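Local coordinates for protein minor fimbrium subunit Mfa5 (Porphyromonas gingivalis ATCC 33277, PDB 6TNJ) that is an accessory subunit of the minor fimbriae, which mediate biofilm formation and adhesion to host cells and other bacteria, at residues Met13-Ser18 / Ile114-Gly119; Phe39-Leu44 / Lys72-Leu77; His242-Asp247 / Ala278-Ile283. All blocks are in the same frame, centred on the assembly; numbering follows the deposited sequence. Where two conformers were deposited one is given.

In the fold
From the N terminus, strand 9-16 carries the first segment of contact 1 and leads into helix 26-43. The end of that helix forms contact 2 with the start of helix 74-82, after the chain has run through strands 53-60 and 64-69. Only later does strand 110-117 come back beside strand 9-16 and close contact 1, so contact 2 lies wholly within that larger loop. Contact 3 follows in series: helix 276-290 folds back onto strand 240-246. That strand is the sheet neighbour of 110-117, which joins contacts 1 and 3 directly. Phe-39 packs against Ile-114 of contact 1 and Phe-280 of contact 3, linking the helices over the sheet.

Contact 1 of 3, residues Met13-Ser18 / Ile114-Gly119; sequences MVIDQS and ILMSDG. With CA (calcium ion), chain C.
Val-14 bonds through its N to Ile-114 and through its O to Met-116, in a parallel strand pair. Val-14 N donates to Ile-114 O (2.8 Å), Met-116 N to Val-14 O (3.0 Å) and Asp-16 N to Met-116 O (2.9 Å). The two strands run within 6° of each other.

Apolar contacts back the ladder on both faces of the sheet. On one, Val-14 CG1 meets Leu-115 CD1 at 3.8 Å. On the other, Ile-15 CD1 reaches over to Met-116 CB. There Met-13 and Ile-114 also turn to helix 26-43, where both touch Phe-39.

Polar side chains take over where the strands end. Asp-16 extends with CG anti to its own N (chi1 -179°), and this carries the carboxylate across to the second segment. Ser-117 OG donates to Asp-16 OD2 (2.8 Å), meeting it on the anti side. A water near the calcium ion also approaches this oxygen, but its place is doubtful. Asp-16 OD1 accepts from Ser-18 N (2.9 Å), which makes an Asx turn. Asp-16 and Ser-18 were both modelled in two conformers, so these bonds describe one state.

The metal contact is made by Asp-118, whose OD1 lies 2.4 Å from the calcium ion. Its OD2 forms a salt bridge with Arg-28. Asp-16, Ser-18 and Ser-20 fit the DxSxS sequence of a metal ion-dependent adhesion site. Asp-118 and Ser-20 are the protein ligands of the inner shell, and water fills other places. In the deposited conformer Asp-16 ties the Ser-18 backbone to Ser-117 OG beside the metal, and possibly acts on it through a water.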
ATOM      1  N   MET A  13      -4.892   9.606   2.353  1.00  2.37           N
ATOM      2  CA  MET A  13      -4.309   9.265   1.061  1.00  3.48           C
ATOM      3  C   MET A  13      -2.901   8.717   1.280  1.00  4.31           C
ATOM      4  O   MET A  13      -2.096   9.322   1.987  1.00  4.82           O
ATOM      5  CB  MET A  13      -4.268  10.497   0.145  1.00  3.43           C
ATOM      6  CG  MET A  13      -5.644  11.089  -0.157  1.00  4.39           C
ATOM      7  SD  MET A  13      -5.522  12.690  -0.966  1.00  6.98           S
ATOM      8  CE  MET A  13      -4.996  12.214  -2.597  1.00 11.72           C
ATOM      9  N   VAL A  14      -2.609   7.571   0.667  1.00  1.14           N
ATOM     10  CA  VAL A  14      -1.335   6.881   0.804  1.00  4.82           C
ATOM     11  C   VAL A  14      -0.815   6.661  -0.610  1.00  8.93           C
ATOM     12  O   VAL A  14      -1.350   5.822  -1.343  1.00  4.74           O
ATOM     13  CB  VAL A  14      -1.467   5.542   1.547  1.00  5.00           C
ATOM     14  CG1 VAL A  14      -0.093   4.890   1.718  1.00  7.59           C
ATOM     15  CG2 VAL A  14      -2.158   5.741   2.874  1.00  4.37           C
ATOM     16  N   ILE A  15       0.221   7.403  -0.996  1.00  3.32           N
ATOM     17  CA  ILE A  15       0.678   7.426  -2.382  1.00  2.98           C
ATOM     18  C   ILE A  15       2.088   6.863  -2.467  1.00  8.55           C
ATOM     19  O   ILE A  15       3.025   7.392  -1.862  1.00  8.35           O
ATOM     20  CB  ILE A  15       0.641   8.838  -2.986  1.00  7.22           C
ATOM     21  CG1 ILE A  15      -0.746   9.467  -2.848  1.00 12.58           C
ATOM     22  CG2 ILE A  15       1.059   8.766  -4.426  1.00  6.23           C
ATOM     23  CD1 ILE A  15      -1.834   8.736  -3.568  1.00 25.44           C
ATOM     24  N   ASP A  16       2.244   5.812  -3.260  0.76  4.30           N
ATOM     25  CA  ASP A  16       3.553   5.234  -3.577  0.76  4.49           C
ATOM     26  C   ASP A  16       4.326   6.162  -4.523  0.76  4.87           C
ATOM     27  O   ASP A  16       3.875   6.421  -5.641  0.76  2.89           O
ATOM     28  CB  ASP A  16       3.297   3.871  -4.216  0.76  3.77           C
ATOM     29  CG  ASP A  16       4.553   3.121  -4.584  0.76  5.34           C
ATOM     30  OD1 ASP A  16       5.669   3.635  -4.320  0.76 12.13           O
ATOM     31  OD2 ASP A  16       4.400   2.018  -5.159  0.76  2.76           O
ATOM     32  N   GLN A  17       5.505   6.632  -4.088  1.00  6.43           N
ATOM     33  CA  GLN A  17       6.379   7.460  -4.916  1.00  5.16           C
ATOM     34  C   GLN A  17       7.690   6.733  -5.208  1.00  3.54           C
ATOM     35  O   GLN A  17       8.782   7.324  -5.192  1.00  7.14           O
ATOM     36  CB  GLN A  17       6.642   8.836  -4.273  1.00  4.89           C
ATOM     37  CG  GLN A  17       7.298   8.838  -2.890  1.00  4.92           C
ATOM     38  CD  GLN A  17       7.794  10.206  -2.427  1.00  9.95           C
ATOM     39  OE1 GLN A  17       7.238  11.260  -2.778  1.00  6.03           O
ATOM     40  NE2 GLN A  17       8.854  10.190  -1.629  1.00 11.32           N
ATOM     41  N   SER A  18       7.612   5.442  -5.505  1.00  4.63           N
ATOM     42  CA  SER A  18       8.812   4.689  -5.836  0.55  4.69           C
ATOM     43  C   SER A  18       9.404   5.177  -7.157  1.00  2.71           C
ATOM     44  O   SER A  18       8.768   5.888  -7.935  1.00  7.31           O
ATOM     45  CB  SER A  18       8.503   3.195  -5.928  0.55  7.65           C
ATOM     46  OG  SER A  18       8.034   2.715  -4.688  0.55  6.99           O
ATOM     47  N   ILE A 114      -7.045   5.544   1.042  1.00  4.15           N
ATOM     48  CA  ILE A 114      -6.860   5.349  -0.382  1.00  4.42           C
ATOM     49  C   ILE A 114      -5.395   5.014  -0.586  1.00  5.59           C
ATOM     50  O   ILE A 114      -4.513   5.840  -0.304  1.00  6.30           O
ATOM     51  CB  ILE A 114      -7.263   6.570  -1.206  1.00  3.71           C
ATOM     52  CG1 ILE A 114      -8.720   6.934  -0.933  1.00  7.09           C
ATOM     53  CG2 ILE A 114      -7.070   6.263  -2.660  1.00  7.13           C
ATOM     54  CD1 ILE A 114      -9.105   8.252  -1.495  1.00 11.87           C
ATOM     55  N   LEU A 115      -5.136   3.801  -1.046  1.00  1.90           N
ATOM     56  CA  LEU A 115      -3.798   3.336  -1.348  1.00  3.65           C
ATOM     57  C   LEU A 115      -3.611   3.321  -2.856  1.00  4.11           C
ATOM     58  O   LEU A 115      -4.404   2.729  -3.582  1.00  3.99           O
ATOM     59  CB  LEU A 115      -3.561   1.933  -0.786  1.00  3.20           C
ATOM     60  CG  LEU A 115      -2.223   1.309  -1.194  1.00  6.20           C
ATOM     61  CD1 LEU A 115      -1.053   2.122  -0.629  1.00  5.75           C
ATOM     62  CD2 LEU A 115      -2.134  -0.160  -0.774  1.00  6.53           C
ATOM     63  N   MET A 116      -2.538   3.927  -3.320  1.00  6.01           N
ATOM     64  CA  MET A 116      -2.197   3.899  -4.724  0.53  6.44           C
ATOM     65  C   MET A 116      -0.758   3.431  -4.853  1.00  2.54           C
ATOM     66  O   MET A 116       0.123   4.004  -4.209  1.00  5.65           O
ATOM     67  CB  MET A 116      -2.387   5.296  -5.305  0.53  5.47           C
ATOM     68  CG  MET A 116      -2.056   5.444  -6.737  0.53  6.57           C
ATOM     69  SD  MET A 116      -2.145   7.194  -7.189  0.53  7.68           S
ATOM     70  CE  MET A 116      -1.090   7.076  -8.604  0.53  1.73           C
ATOM     71  N   SER A 117      -0.526   2.398  -5.663  1.00  3.47           N
ATOM     72  CA  SER A 117       0.805   1.861  -5.898  1.00  6.93           C
ATOM     73  C   SER A 117       0.928   1.355  -7.332  1.00  8.32           C
ATOM     74  O   SER A 117      -0.020   0.791  -7.890  1.00  3.90           O
ATOM     75  CB  SER A 117       1.123   0.740  -4.908  1.00  8.07           C
ATOM     76  OG  SER A 117       2.361   0.130  -5.213  1.00  8.34           O
ATOM     77  N   ASP A 118       2.107   1.574  -7.927  1.00  3.42           N
ATOM     78  CA  ASP A 118       2.417   1.129  -9.278  1.00  7.76           C
ATOM     79  C   ASP A 118       3.361  -0.067  -9.291  1.00  7.66           C
ATOM     80  O   ASP A 118       4.023  -0.317 -10.300  1.00  4.82           O
ATOM     81  CB  ASP A 118       3.017   2.280 -10.103  1.00  6.10           C
ATOM     82  CG  ASP A 118       4.431   2.615  -9.702  1.00  8.50           C
ATOM     83  OD1 ASP A 118       4.792   2.389  -8.529  1.00  5.96           O
ATOM     84  OD2 ASP A 118       5.190   3.090 -10.559  1.00  7.90           O
ATOM     85  N   GLY A 119       3.437  -0.832  -8.212  1.00  6.15           N
ATOM     86  CA  GLY A 119       4.371  -1.943  -8.293  1.00 10.90           C
ATOM     87  C   GLY A 119       4.255  -2.904  -7.138  1.00 10.33           C
ATOM     88  O   GLY A 119       3.409  -2.760  -6.256  1.00  5.79           O
TER
HETATM   89 CA    CA C 502       6.841   1.272  -8.131  1.00 30.99          CA
HETATM   90  O   HOH W   1       5.969   0.466  -6.625  1.00 12.15           O
HETATM   91  O   HOH W   2       6.940  -0.686 -10.191  1.00 21.96           O
HETATM   92  O   HOH W   3       8.478  -0.288  -8.253  1.00 15.97           O

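Contact 2 of 3, residues Phe39-Leu44 / Lys72-Leu77; sequences FVKKML and KDTAFL
Lys-72, whose CB rests on Leu-44, has its NZ gripped by two backbone carbonyls, Thr-50 O and Val-53 O. The extended lysine chain leads away from Leu-44, toward the start of strand 53-60 and the loop before it. The bend at its last torsion (chi4 -74°) sets the direction of NZ.

Leu-44 meets it from the end of the first helix. It is the first residue beyond helix 26-43, and its side chain crosses that of Lys-72 at about a right angle. Leu-44 CD2 lies 4.1 Å from Lys-72 CB. Its other methyl, CD1, sits 3.8 Å from Lys-72 O and 3.9 Å from Leu-77 CD1.

This is the meeting of two helix ends of the von Willebrand factor type A fold, packed on strand 53-60. Leu-44 and Leu-77 both reach Ile-55 of that strand. Leu-77 also touches Ser-68 of the neighbouring edge strand 64-69. Helix 74-82 begins with Asp-73 as its N-cap: Asp-73 OD1 accepts from Phe-76 N at 3.2 Å, with the donor well above the carboxylate plane.

One turn back in the first helix, Val-40 takes up the apolar contact. Its CG1 approaches Leu-77 CD1 at 4.0 Å and Thr-74 CG2 at 4.2 Å. Thr-74 turns its two branches to different neighbours: the methyl meets Val-40, while OG1 lies 3.8 Å from Leu-44 CB.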
ATOM      1  N   PHE A  39      -8.720  15.166  -6.537  1.00  9.28           N
ATOM      2  CA  PHE A  39      -9.470  14.520  -5.464  1.00  9.46           C
ATOM      3  C   PHE A  39      -9.592  15.443  -4.252  1.00  4.70           C
ATOM      4  O   PHE A  39     -10.676  15.608  -3.683  1.00  8.68           O
ATOM      5  CB  PHE A  39      -8.788  13.199  -5.081  1.00  6.21           C
ATOM      6  CG  PHE A  39      -9.435  12.497  -3.915  1.00  8.40           C
ATOM      7  CD1 PHE A  39      -8.912  12.606  -2.652  1.00  8.08           C
ATOM      8  CD2 PHE A  39     -10.580  11.727  -4.098  1.00  9.36           C
ATOM      9  CE1 PHE A  39      -9.525  11.979  -1.568  1.00  5.04           C
ATOM     10  CE2 PHE A  39     -11.190  11.076  -3.028  1.00  7.19           C
ATOM     11  CZ  PHE A  39     -10.661  11.205  -1.759  1.00 10.53           C
ATOM     12  N   VAL A  40      -8.486  16.051  -3.845  1.00  5.11           N
ATOM     13  CA  VAL A  40      -8.510  16.938  -2.681  1.00  6.91           C
ATOM     14  C   VAL A  40      -9.526  18.052  -2.881  1.00 10.06           C
ATOM     15  O   VAL A  40     -10.324  18.367  -1.981  1.00  8.31           O
ATOM     16  CB  VAL A  40      -7.103  17.506  -2.417  1.00  6.85           C
ATOM     17  CG1 VAL A  40      -7.175  18.686  -1.451  1.00  6.91           C
ATOM     18  CG2 VAL A  40      -6.158  16.423  -1.865  1.00  9.27           C
ATOM     19  N   LYS A  41      -9.501  18.686  -4.055  0.61  9.92           N
ATOM     20  CA  LYS A  41     -10.430  19.778  -4.337  0.61 10.07           C
ATOM     21  C   LYS A  41     -11.875  19.297  -4.351  0.61 11.22           C
ATOM     22  O   LYS A  41     -12.777  19.988  -3.856  0.61 10.09           O
ATOM     23  CB  LYS A  41     -10.077  20.419  -5.668  0.61 11.26           C
ATOM     24  CG  LYS A  41      -8.714  21.056  -5.695  0.61 12.84           C
ATOM     25  CD  LYS A  41      -8.351  21.487  -7.090  0.61 19.72           C
ATOM     26  CE  LYS A  41      -7.026  22.223  -7.091  0.61 22.82           C
ATOM     27  NZ  LYS A  41      -6.414  22.279  -8.448  0.61 16.10           N
ATOM     28  N   LYS A  42     -12.115  18.112  -4.922  1.00 10.63           N
ATOM     29  CA  LYS A  42     -13.463  17.564  -4.971  1.00 10.70           C
ATOM     30  C   LYS A  42     -13.998  17.279  -3.576  1.00 10.99           C
ATOM     31  O   LYS A  42     -15.186  17.495  -3.307  1.00 11.47           O
ATOM     32  CB  LYS A  42     -13.465  16.282  -5.810  1.00 12.62           C
ATOM     33  CG  LYS A  42     -14.832  15.844  -6.305  1.00 28.51           C
ATOM     34  CD  LYS A  42     -14.711  14.744  -7.365  1.00 32.09           C
ATOM     35  CE  LYS A  42     -14.051  15.232  -8.655  1.00 42.56           C
ATOM     36  NZ  LYS A  42     -14.812  16.329  -9.331  1.00 67.15           N
ATOM     37  N   MET A  43     -13.141  16.811  -2.665  1.00  9.54           N
ATOM     38  CA  MET A  43     -13.618  16.475  -1.324  1.00  8.71           C
ATOM     39  C   MET A  43     -13.663  17.677  -0.395  1.00 10.52           C
ATOM     40  O   MET A  43     -14.392  17.647   0.604  1.00  8.90           O
ATOM     41  CB  MET A  43     -12.730  15.411  -0.678  1.00 10.59           C
ATOM     42  CG  MET A  43     -12.727  14.077  -1.380  1.00  7.86           C
ATOM     43  SD  MET A  43     -14.395  13.403  -1.531  1.00 12.28           S
ATOM     44  CE  MET A  43     -14.795  13.256   0.205  1.00 12.95           C
ATOM     45  N   LEU A  44     -12.857  18.702  -0.657  1.00 14.68           N
ATOM     46  CA  LEU A  44     -12.822  19.922   0.150  1.00 11.67           C
ATOM     47  C   LEU A  44     -13.252  21.119  -0.701  1.00 12.90           C
ATOM     48  O   LEU A  44     -12.477  22.059  -0.905  1.00 11.63           O
ATOM     49  CB  LEU A  44     -11.424  20.145   0.729  1.00 10.92           C
ATOM     50  CG  LEU A  44     -10.955  19.113   1.759  1.00  6.91           C
ATOM     51  CD1 LEU A  44      -9.436  19.218   2.044  1.00  7.42           C
ATOM     52  CD2 LEU A  44     -11.731  19.233   3.063  1.00  9.56           C
ATOM     53  N   LYS A  72      -8.191  20.440   6.425  1.00  5.51           N
ATOM     54  CA  LYS A  72      -9.071  20.994   5.407  1.00  7.21           C
ATOM     55  C   LYS A  72      -8.342  22.003   4.530  1.00  6.46           C
ATOM     56  O   LYS A  72      -8.969  22.626   3.663  1.00  9.78           O
ATOM     57  CB  LYS A  72     -10.287  21.664   6.062  1.00  7.57           C
ATOM     58  CG  LYS A  72     -11.092  20.754   6.995  1.00 11.11           C
ATOM     59  CD  LYS A  72     -12.130  21.551   7.760  1.00 10.23           C
ATOM     60  CE  LYS A  72     -12.870  20.684   8.768  1.00  8.52           C
ATOM     61  NZ  LYS A  72     -13.850  19.759   8.113  1.00 11.19           N
ATOM     62  N   ASP A  73      -7.043  22.173   4.758  1.00 10.14           N
ATOM     63  CA  ASP A  73      -6.170  23.148   4.092  1.00 17.99           C
ATOM     64  C   ASP A  73      -5.796  22.629   2.705  1.00 15.86           C
ATOM     65  O   ASP A  73      -4.775  21.976   2.504  1.00  9.96           O
ATOM     66  CB  ASP A  73      -4.938  23.393   4.962  1.00 10.10           C
ATOM     67  CG  ASP A  73      -4.081  24.581   4.500  1.00 15.12           C
ATOM     68  OD1 ASP A  73      -4.253  25.071   3.371  1.00 11.46           O
ATOM     69  OD2 ASP A  73      -3.199  24.977   5.281  1.00 18.87           O
ATOM     70  N   THR A  74      -6.645  22.968   1.732  1.00  8.31           N
ATOM     71  CA  THR A  74      -6.455  22.549   0.348  1.00  7.97           C
ATOM     72  C   THR A  74      -5.076  22.928  -0.172  1.00 13.09           C
ATOM     73  O   THR A  74      -4.410  22.134  -0.844  1.00  8.89           O
ATOM     74  CB  THR A  74      -7.544  23.207  -0.507  1.00 23.69           C
ATOM     75  OG1 THR A  74      -8.839  22.829  -0.017  1.00 22.50           O
ATOM     76  CG2 THR A  74      -7.423  22.812  -1.966  1.00 19.11           C
ATOM     77  N   ALA A  75      -4.617  24.143   0.135  1.00 11.92           N
ATOM     78  CA  ALA A  75      -3.355  24.611  -0.424  1.00 19.83           C
ATOM     79  C   ALA A  75      -2.188  23.806   0.116  1.00 12.26           C
ATOM     80  O   ALA A  75      -1.238  23.499  -0.615  1.00 12.06           O
ATOM     81  CB  ALA A  75      -3.165  26.099  -0.107  1.00 17.65           C
ATOM     82  N   PHE A  76      -2.233  23.480   1.395  1.00  7.76           N
ATOM     83  CA  PHE A  76      -1.142  22.750   2.013  1.00 12.08           C
ATOM     84  C   PHE A  76      -1.069  21.347   1.442  1.00 10.18           C
ATOM     85  O   PHE A  76       0.015  20.881   1.067  1.00  7.98           O
ATOM     86  CB  PHE A  76      -1.346  22.735   3.529  1.00 10.83           C
ATOM     87  CG  PHE A  76      -0.232  22.070   4.298  1.00 12.62           C
ATOM     88  CD1 PHE A  76      -0.238  20.691   4.506  1.00 11.13           C
ATOM     89  CD2 PHE A  76       0.810  22.815   4.822  1.00 21.80           C
ATOM     90  CE1 PHE A  76       0.779  20.078   5.206  1.00 12.43           C
ATOM     91  CE2 PHE A  76       1.821  22.213   5.532  1.00 22.45           C
ATOM     92  CZ  PHE A  76       1.812  20.837   5.728  1.00 21.46           C
ATOM     93  N   LEU A  77      -2.225  20.686   1.319  1.00  7.02           N
ATOM     94  CA  LEU A  77      -2.296  19.346   0.738  1.00  7.82           C
ATOM     95  C   LEU A  77      -1.829  19.339  -0.710  1.00 11.84           C
ATOM     96  O   LEU A  77      -1.024  18.494  -1.106  1.00  8.86           O
ATOM     97  CB  LEU A  77      -3.728  18.801   0.828  1.00  7.49           C
ATOM     98  CG  LEU A  77      -4.231  18.400   2.216  1.00  9.33           C
ATOM     99  CD1 LEU A  77      -5.731  18.135   2.263  1.00  6.65           C
ATOM    100  CD2 LEU A  77      -3.459  17.172   2.704  1.00 10.01           C
TER

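Contact 3 of 3, residues His242-Asp247 / Ala278-Ile283; sequences HTIGYD and AAFDNI
Ile-244 has CG1 anti to its carbonyl carbon, and its next torsion is extended (chi2 170°), so CD1 reaches straight out from the strand to the helix. Phe-280 meets it by turning its ring back toward the strand (chi1 -86°).

The methyl comes down over one face of the ring. Ile-244 CD1 is 3.6 Å from Phe-280 CE2 and 3.7 Å from Phe-280 CZ, so it sits off centre toward the rim. This is a CH-pi contact, and the two side chains cross at about a right angle. The same methyl also touches Ile-283 CD1 at 4.0 Å and, more loosely, Ala-279 CB at 4.4 Å. One methyl is thus held among three residues of the helix.

A second CH-pi contact forms at the start of the strand segment. Ile-283 CG2 lies over a face of the His-242 imidazole, 3.8 Å from His-242 ND1. Ile-283 CD1 packs beside His-242 CB at 3.9 Å, so the isoleucine spans both ring and stem. The far nitrogen of the ring, NE2, is hydrogen-bonded to His-112, which helps to fix the rotation of the imidazole.

No hydrogen bond joins the two segments. Segment 278-283 runs antiparallel to strand 242-246 (174°). It belongs to one of the helices packed on the central sheet of the Rossmann-like von Willebrand factor type A fold. The helix runs along strand 240-246 and touches its neighbours 110-117 and 268-271 through Ile-283, at Ile-114 and Phe-269. Phe-280 touches Ser-35 of helix 26-43 beside it.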
ATOM      1  N   HIS A 242      -9.682   1.707  -0.230  1.00  3.33           N
ATOM      2  CA  HIS A 242      -9.811   1.763  -1.676  1.00  3.33           C
ATOM      3  C   HIS A 242      -8.405   1.687  -2.236  1.00  9.21           C
ATOM      4  O   HIS A 242      -7.548   2.466  -1.819  1.00  5.30           O
ATOM      5  CB  HIS A 242     -10.460   3.068  -2.151  1.00  3.62           C
ATOM      6  CG  HIS A 242     -11.657   3.487  -1.363  1.00  9.48           C
ATOM      7  ND1 HIS A 242     -12.936   3.433  -1.875  1.00  9.50           N
ATOM      8  CD2 HIS A 242     -11.773   4.025  -0.127  1.00  7.52           C
ATOM      9  CE1 HIS A 242     -13.782   3.895  -0.981  1.00  6.26           C
ATOM     10  NE2 HIS A 242     -13.101   4.251   0.095  1.00  8.33           N
ATOM     11  N   THR A 243      -8.158   0.774  -3.168  1.00  3.03           N
ATOM     12  CA  THR A 243      -6.814   0.608  -3.694  1.00  4.16           C
ATOM     13  C   THR A 243      -6.809   0.811  -5.199  1.00  3.15           C
ATOM     14  O   THR A 243      -7.625   0.236  -5.922  1.00  6.23           O
ATOM     15  CB  THR A 243      -6.245  -0.750  -3.308  1.00  4.48           C
ATOM     16  OG1 THR A 243      -6.206  -0.845  -1.870  1.00  5.27           O
ATOM     17  CG2 THR A 243      -4.834  -0.906  -3.841  1.00  3.49           C
ATOM     18  N   ILE A 244      -5.855   1.605  -5.666  1.00  6.91           N
ATOM     19  CA  ILE A 244      -5.627   1.827  -7.088  1.00  7.23           C
ATOM     20  C   ILE A 244      -4.351   1.086  -7.461  1.00  6.34           C
ATOM     21  O   ILE A 244      -3.258   1.467  -7.030  1.00  3.14           O
ATOM     22  CB  ILE A 244      -5.518   3.319  -7.427  1.00  2.22           C
ATOM     23  CG1 ILE A 244      -6.764   4.038  -6.950  1.00  5.43           C
ATOM     24  CG2 ILE A 244      -5.252   3.484  -8.937  1.00  7.35           C
ATOM     25  CD1 ILE A 244      -6.678   5.563  -7.007  1.00 11.56           C
ATOM     26  N   GLY A 245      -4.497   0.016  -8.238  1.00  4.79           N
ATOM     27  CA  GLY A 245      -3.387  -0.634  -8.901  1.00  4.29           C
ATOM     28  C   GLY A 245      -2.997   0.184 -10.120  1.00  6.21           C
ATOM     29  O   GLY A 245      -3.705   0.164 -11.133  1.00  6.41           O
ATOM     30  N   TYR A 246      -1.867   0.872 -10.062  1.00  3.44           N
ATOM     31  CA  TYR A 246      -1.529   1.920 -11.031  1.00  5.61           C
ATOM     32  C   TYR A 246      -0.530   1.445 -12.083  1.00  4.36           C
ATOM     33  O   TYR A 246       0.621   1.137 -11.764  1.00  7.15           O
ATOM     34  CB  TYR A 246      -0.975   3.112 -10.264  1.00  5.35           C
ATOM     35  CG  TYR A 246      -0.800   4.411 -11.038  1.00  7.38           C
ATOM     36  CD1 TYR A 246      -1.723   4.797 -11.987  1.00  5.53           C
ATOM     37  CD2 TYR A 246       0.272   5.261 -10.776  1.00 11.07           C
ATOM     38  CE1 TYR A 246      -1.595   5.974 -12.663  1.00  5.02           C
ATOM     39  CE2 TYR A 246       0.409   6.476 -11.444  1.00  2.35           C
ATOM     40  CZ  TYR A 246      -0.541   6.805 -12.392  1.00  7.48           C
ATOM     41  OH  TYR A 246      -0.449   7.976 -13.081  1.00  7.56           O
ATOM     42  N   ASP A 247      -0.987   1.375 -13.343  1.00  4.15           N
ATOM     43  CA  ASP A 247      -0.153   1.076 -14.515  1.00  7.67           C
ATOM     44  C   ASP A 247       0.577  -0.248 -14.354  1.00  5.24           C
ATOM     45  O   ASP A 247       1.764  -0.363 -14.650  1.00  6.15           O
ATOM     46  CB  ASP A 247       0.852   2.202 -14.785  1.00  7.05           C
ATOM     47  CG  ASP A 247       1.179   2.380 -16.259  1.00  9.05           C
ATOM     48  OD1 ASP A 247       0.464   1.826 -17.142  1.00  8.41           O
ATOM     49  OD2 ASP A 247       2.171   3.088 -16.535  1.00  7.54           O
ATOM     50  N   ALA A 278     -10.477   9.218 -13.402  1.00  9.95           N
ATOM     51  CA  ALA A 278     -11.775   8.569 -13.291  1.00 10.71           C
ATOM     52  C   ALA A 278     -11.845   7.675 -12.058  1.00  9.55           C
ATOM     53  O   ALA A 278     -12.911   7.547 -11.446  1.00  7.72           O
ATOM     54  CB  ALA A 278     -12.076   7.769 -14.554  1.00 19.54           C
ATOM     55  N   ALA A 279     -10.731   7.046 -11.669  1.00  9.12           N
ATOM     56  CA  ALA A 279     -10.757   6.206 -10.471  1.00 10.79           C
ATOM     57  C   ALA A 279     -10.922   7.057  -9.220  1.00  5.85           C
ATOM     58  O   ALA A 279     -11.715   6.724  -8.333  1.00  6.42           O
ATOM     59  CB  ALA A 279      -9.482   5.361 -10.375  1.00 11.91           C
ATOM     60  N   PHE A 280     -10.187   8.170  -9.126  1.00  5.72           N
ATOM     61  CA  PHE A 280     -10.370   9.042  -7.969  1.00 12.88           C
ATOM     62  C   PHE A 280     -11.761   9.651  -7.950  1.00  6.96           C
ATOM     63  O   PHE A 280     -12.345   9.845  -6.875  1.00  7.14           O
ATOM     64  CB  PHE A 280      -9.327  10.149  -7.955  1.00 10.66           C
ATOM     65  CG  PHE A 280      -8.055   9.764  -7.315  1.00  6.59           C
ATOM     66  CD1 PHE A 280      -7.925   9.750  -5.935  1.00  7.93           C
ATOM     67  CD2 PHE A 280      -6.968   9.407  -8.091  1.00  8.84           C
ATOM     68  CE1 PHE A 280      -6.728   9.401  -5.353  1.00  5.74           C
ATOM     69  CE2 PHE A 280      -5.783   9.042  -7.496  1.00 13.47           C
ATOM     70  CZ  PHE A 280      -5.668   9.058  -6.125  1.00  9.20           C
ATOM     71  N   ASP A 281     -12.307   9.979  -9.126  1.00  8.24           N
ATOM     72  CA  ASP A 281     -13.676  10.484  -9.166  1.00 10.64           C
ATOM     73  C   ASP A 281     -14.652   9.451  -8.623  1.00 10.79           C
ATOM     74  O   ASP A 281     -15.595   9.785  -7.897  1.00  9.20           O
ATOM     75  CB  ASP A 281     -14.086  10.838 -10.600  1.00 10.04           C
ATOM     76  CG  ASP A 281     -13.492  12.132 -11.085  1.00 18.41           C
ATOM     77  OD1 ASP A 281     -12.790  12.810 -10.315  1.00 17.06           O
ATOM     78  OD2 ASP A 281     -13.724  12.455 -12.269  1.00 18.35           O
ATOM     79  N   ASN A 282     -14.470   8.194  -9.003  1.00  8.07           N
ATOM     80  CA  ASN A 282     -15.402   7.180  -8.531  1.00  7.94           C
ATOM     81  C   ASN A 282     -15.260   6.978  -7.027  1.00 10.35           C
ATOM     82  O   ASN A 282     -16.259   6.769  -6.322  1.00  9.55           O
ATOM     83  CB  ASN A 282     -15.189   5.872  -9.277  1.00 11.96           C
ATOM     84  CG  ASN A 282     -16.247   4.832  -8.934  1.00 30.19           C
ATOM     85  OD1 ASN A 282     -16.042   3.975  -8.080  1.00 27.68           O
ATOM     86  ND2 ASN A 282     -17.399   4.924  -9.591  1.00 40.80           N
ATOM     87  N   ILE A 283     -14.030   7.050  -6.509  1.00  5.65           N
ATOM     88  CA  ILE A 283     -13.828   6.892  -5.070  1.00 11.65           C
ATOM     89  C   ILE A 283     -14.484   8.035  -4.311  1.00  8.31           C
ATOM     90  O   ILE A 283     -15.130   7.823  -3.275  1.00  8.27           O
ATOM     91  CB  ILE A 283     -12.328   6.777  -4.742  1.00  8.74           C
ATOM     92  CG1 ILE A 283     -11.789   5.449  -5.282  1.00 11.32           C
ATOM     93  CG2 ILE A 283     -12.117   6.932  -3.236  1.00 11.57           C
ATOM     94  CD1 ILE A 283     -10.278   5.371  -5.306  1.00  9.34           C
TER